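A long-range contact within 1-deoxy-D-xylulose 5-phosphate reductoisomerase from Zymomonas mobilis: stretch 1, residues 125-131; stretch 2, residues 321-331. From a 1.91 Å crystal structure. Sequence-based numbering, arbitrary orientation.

Stretch 1 (125-131) KESLVSA
Stretch 2, residues 321-331: RPAVMNAANEI

What backbone frame brings the two stretches together? Residues 321-331 form a continuous helix that runs on later in the chain, with phi/psi values near -60/-45 and i to i+4 bonds such as Asn-326 N to Pro-322 O at 2.9 Å and Glu-330 N to Asn-326 O at 3.1 Å; the bond from Ile-331 N to Ala-327 O, at 3.3 Å, is weak. Stretch 1 holds a short helical turn around Ser-127 and Leu-128, secured by Val-129 N to Lys-125 O at 2.9 Å and Ser-130 N to Glu-126 O at 2.8 Å. Toward the end of the stretch the backbone passes through Ser-130 (-96/-33) to Ala-131 (-125/32), the N-cap position before another helix. The register is set by Ser-130 and Ala-323, whose CA atoms lie 4.0 Å apart, and the contact buries 270 Å² over both sides.

How can the backbones come so close? Small side chains and a proline line the approach. Val-129 O lies 3.1 Å from Pro-322 CB, and Ser-130 O lies 3.7 Å from Ala-323 CB. The CB atoms of Ser-130 and Ala-323 are 3.9 Å apart, both CA-to-CB bonds pointing sideways to the opposing stretch. The CA-to-CB bond of Pro-322 points toward stretch 1, its ring puckered C-gamma exo. Val-129, with chi1 t (171°), places CG1 3.8 Å from Asn-326 CB, so the packing continues one helical turn beyond Pro-322.

Which polar groups meet across the contact, and do they bond directly? No direct hydrogen bond joins the stretches. Asn-326, whose CA-to-CB bond points toward stretch 1, has chi1 t (180°) and chi2 67° and brings ND2 to 3.6 Å from Ser-130 OG, where the serine chi1 is m (-55°). The CA-to-CB bond of Glu-126 points sideways, but its m, p conformation (chi1 -73°, chi2 68°, chi3 24°) brings its end nearer, and CG lies 4.3 Å from Asn-326 ND2. Glu-330, whose CA-to-CB bond points toward stretch 1, has chi1 and chi2 both m (-71°, -81°) and chi3 12°, leaving its OE2 4.4 Å from Glu-126 OE2, a close pair of like charges.

What links these groups instead? Four waters do. Water 1 sits between the two carboxylates, 2.7 Å from Glu-126 OE2 and 2.7 Å from Glu-330 OE2, and accepts from Asn-326 ND2 at 2.8 Å. Water 2 is 2.9 Å from Glu-126 OE2 and 2.6 Å from Asn-326 OD1, so both ends of the amide are tied by water to the same carboxylate oxygen. Water 4 accepts from Ser-130 OG at 2.9 Å and from Asn-326 ND2 at 3.2 Å, while donating to Ala-323 O at 2.8 Å. Near the start of the helix, water 3 accepts from Ala-323 N at 2.9 Å and donates to Ser-130 O at 3.3 Å, serving an amide that has no i-4 carbonyl within stretch 2.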

# COMPACT_ATOMS: atom_id res chain seq x y z
N LYS B 125 -5.19 -11.32 21.46
CA LYS B 125 -6.06 -10.14 21.42
C LYS B 125 -6.30 -9.44 22.76
O LYS B 125 -6.42 -8.21 22.81
CB LYS B 125 -7.40 -10.51 20.79
CG LYS B 125 -7.29 -11.05 19.37
CD LYS B 125 -8.65 -11.47 18.84
CE LYS B 125 -8.55 -11.95 17.40
NZ LYS B 125 -7.74 -13.19 17.28
N GLU B 126 -6.40 -10.20 23.85
CA GLU B 126 -6.65 -9.61 25.16
C GLU B 126 -5.56 -8.61 25.53
O GLU B 126 -5.83 -7.62 26.23
CB GLU B 126 -6.73 -10.70 26.24
CG GLU B 126 -8.00 -11.54 26.23
CD GLU B 126 -8.11 -12.44 25.01
OE1 GLU B 126 -7.07 -12.78 24.40
OE2 GLU B 126 -9.25 -12.83 24.67
N SER B 127 -4.35 -8.85 25.06
CA SER B 127 -3.23 -7.97 25.36
C SER B 127 -3.54 -6.51 25.06
O SER B 127 -3.22 -5.63 25.87
CB SER B 127 -1.99 -8.40 24.56
OG SER B 127 -1.52 -9.66 25.01
N LEU B 128 -4.16 -6.23 23.92
CA LEU B 128 -4.48 -4.85 23.58
C LEU B 128 -5.93 -4.47 23.82
O LEU B 128 -6.25 -3.31 24.04
CB LEU B 128 -4.09 -4.57 22.12
CG LEU B 128 -2.60 -4.80 21.84
CD1 LEU B 128 -2.29 -4.44 20.40
CD2 LEU B 128 -1.76 -3.98 22.80
N VAL B 129 -6.82 -5.45 23.77
CA VAL B 129 -8.23 -5.18 24.01
C VAL B 129 -8.47 -4.90 25.49
O VAL B 129 -9.09 -3.91 25.85
CB VAL B 129 -9.11 -6.38 23.60
CG1 VAL B 129 -10.55 -6.16 24.06
CG2 VAL B 129 -9.07 -6.56 22.09
N SER B 130 -7.95 -5.78 26.34
CA SER B 130 -8.16 -5.64 27.77
C SER B 130 -7.04 -4.92 28.52
O SER B 130 -7.30 -4.22 29.50
CB SER B 130 -8.39 -7.02 28.38
OG SER B 130 -9.46 -7.68 27.71
N ALA B 131 -5.80 -5.10 28.08
CA ALA B 131 -4.67 -4.47 28.75
C ALA B 131 -3.82 -3.61 27.81
O ALA B 131 -2.60 -3.49 28.00
CB ALA B 131 -3.80 -5.54 29.39
N ARG B 321 -13.05 0.24 30.48
CA ARG B 321 -14.19 -0.04 29.60
C ARG B 321 -13.95 -1.16 28.59
O ARG B 321 -14.75 -2.09 28.49
CB ARG B 321 -14.63 1.23 28.87
CG ARG B 321 -15.81 1.96 29.53
CD ARG B 321 -15.47 2.48 30.91
NE ARG B 321 -16.52 3.37 31.43
CZ ARG B 321 -16.43 4.06 32.56
NH1 ARG B 321 -15.34 3.99 33.31
NH2 ARG B 321 -17.43 4.85 32.94
N PRO B 322 -12.87 -1.08 27.80
CA PRO B 322 -12.61 -2.14 26.82
C PRO B 322 -12.54 -3.53 27.46
O PRO B 322 -13.08 -4.49 26.93
CB PRO B 322 -11.29 -1.70 26.19
CG PRO B 322 -11.40 -0.19 26.23
CD PRO B 322 -11.91 0.03 27.64
N ALA B 323 -11.86 -3.64 28.60
CA ALA B 323 -11.75 -4.92 29.28
C ALA B 323 -13.14 -5.40 29.72
O ALA B 323 -13.47 -6.58 29.59
CB ALA B 323 -10.82 -4.81 30.49
N VAL B 324 -13.94 -4.47 30.23
CA VAL B 324 -15.29 -4.81 30.69
C VAL B 324 -16.13 -5.27 29.51
O VAL B 324 -16.85 -6.25 29.60
CB VAL B 324 -15.98 -3.59 31.36
CG1 VAL B 324 -17.43 -3.92 31.68
CG2 VAL B 324 -15.23 -3.22 32.63
N MET B 325 -16.02 -4.55 28.40
CA MET B 325 -16.78 -4.91 27.20
C MET B 325 -16.42 -6.31 26.73
O MET B 325 -17.30 -7.11 26.41
CB MET B 325 -16.51 -3.91 26.08
CG MET B 325 -17.30 -4.19 24.81
SD MET B 325 -16.80 -3.11 23.46
CE MET B 325 -15.38 -4.00 22.85
N ASN B 326 -15.12 -6.60 26.68
CA ASN B 326 -14.65 -7.90 26.22
C ASN B 326 -15.15 -9.03 27.12
O ASN B 326 -15.65 -10.04 26.63
CB ASN B 326 -13.12 -7.94 26.18
CG ASN B 326 -12.59 -9.28 25.73
OD1 ASN B 326 -12.78 -9.67 24.57
ND2 ASN B 326 -11.94 -10.00 26.64
N ALA B 327 -15.00 -8.86 28.43
CA ALA B 327 -15.45 -9.88 29.38
C ALA B 327 -16.95 -10.10 29.28
O ALA B 327 -17.42 -11.23 29.26
CB ALA B 327 -15.06 -9.48 30.80
N ALA B 328 -17.72 -9.01 29.23
CA ALA B 328 -19.17 -9.15 29.14
C ALA B 328 -19.57 -9.88 27.86
O ALA B 328 -20.50 -10.68 27.86
CB ALA B 328 -19.83 -7.78 29.19
N ASN B 329 -18.86 -9.61 26.77
CA ASN B 329 -19.16 -10.26 25.51
C ASN B 329 -18.93 -11.77 25.61
O ASN B 329 -19.70 -12.56 25.05
CB ASN B 329 -18.31 -9.67 24.38
CG ASN B 329 -18.69 -10.21 23.02
OD1 ASN B 329 -19.84 -10.04 22.58
ND2 ASN B 329 -17.75 -10.86 22.35
N GLU B 330 -17.89 -12.18 26.33
CA GLU B 330 -17.60 -13.60 26.50
C GLU B 330 -18.80 -14.31 27.12
O GLU B 330 -19.22 -15.37 26.66
CB GLU B 330 -16.37 -13.80 27.40
CG GLU B 330 -15.05 -13.40 26.76
CD GLU B 330 -14.48 -14.47 25.85
OE1 GLU B 330 -15.20 -15.44 25.52
OE2 GLU B 330 -13.31 -14.34 25.45
N ILE B 331 -19.34 -13.71 28.17
CA ILE B 331 -20.49 -14.25 28.88
C ILE B 331 -21.74 -14.24 28.01
O ILE B 331 -22.44 -15.24 27.91
CB ILE B 331 -20.78 -13.43 30.17
CG1 ILE B 331 -19.63 -13.60 31.16
CG2 ILE B 331 -22.09 -13.89 30.81
CD1 ILE B 331 -19.49 -15.01 31.69
O HOH W 1 -11.28 -12.76 26.39
O HOH W 2 -11.29 -11.37 23.22
O HOH W 3 -9.64 -1.96 29.53
O HOH W 4 -11.56 -8.58 29.44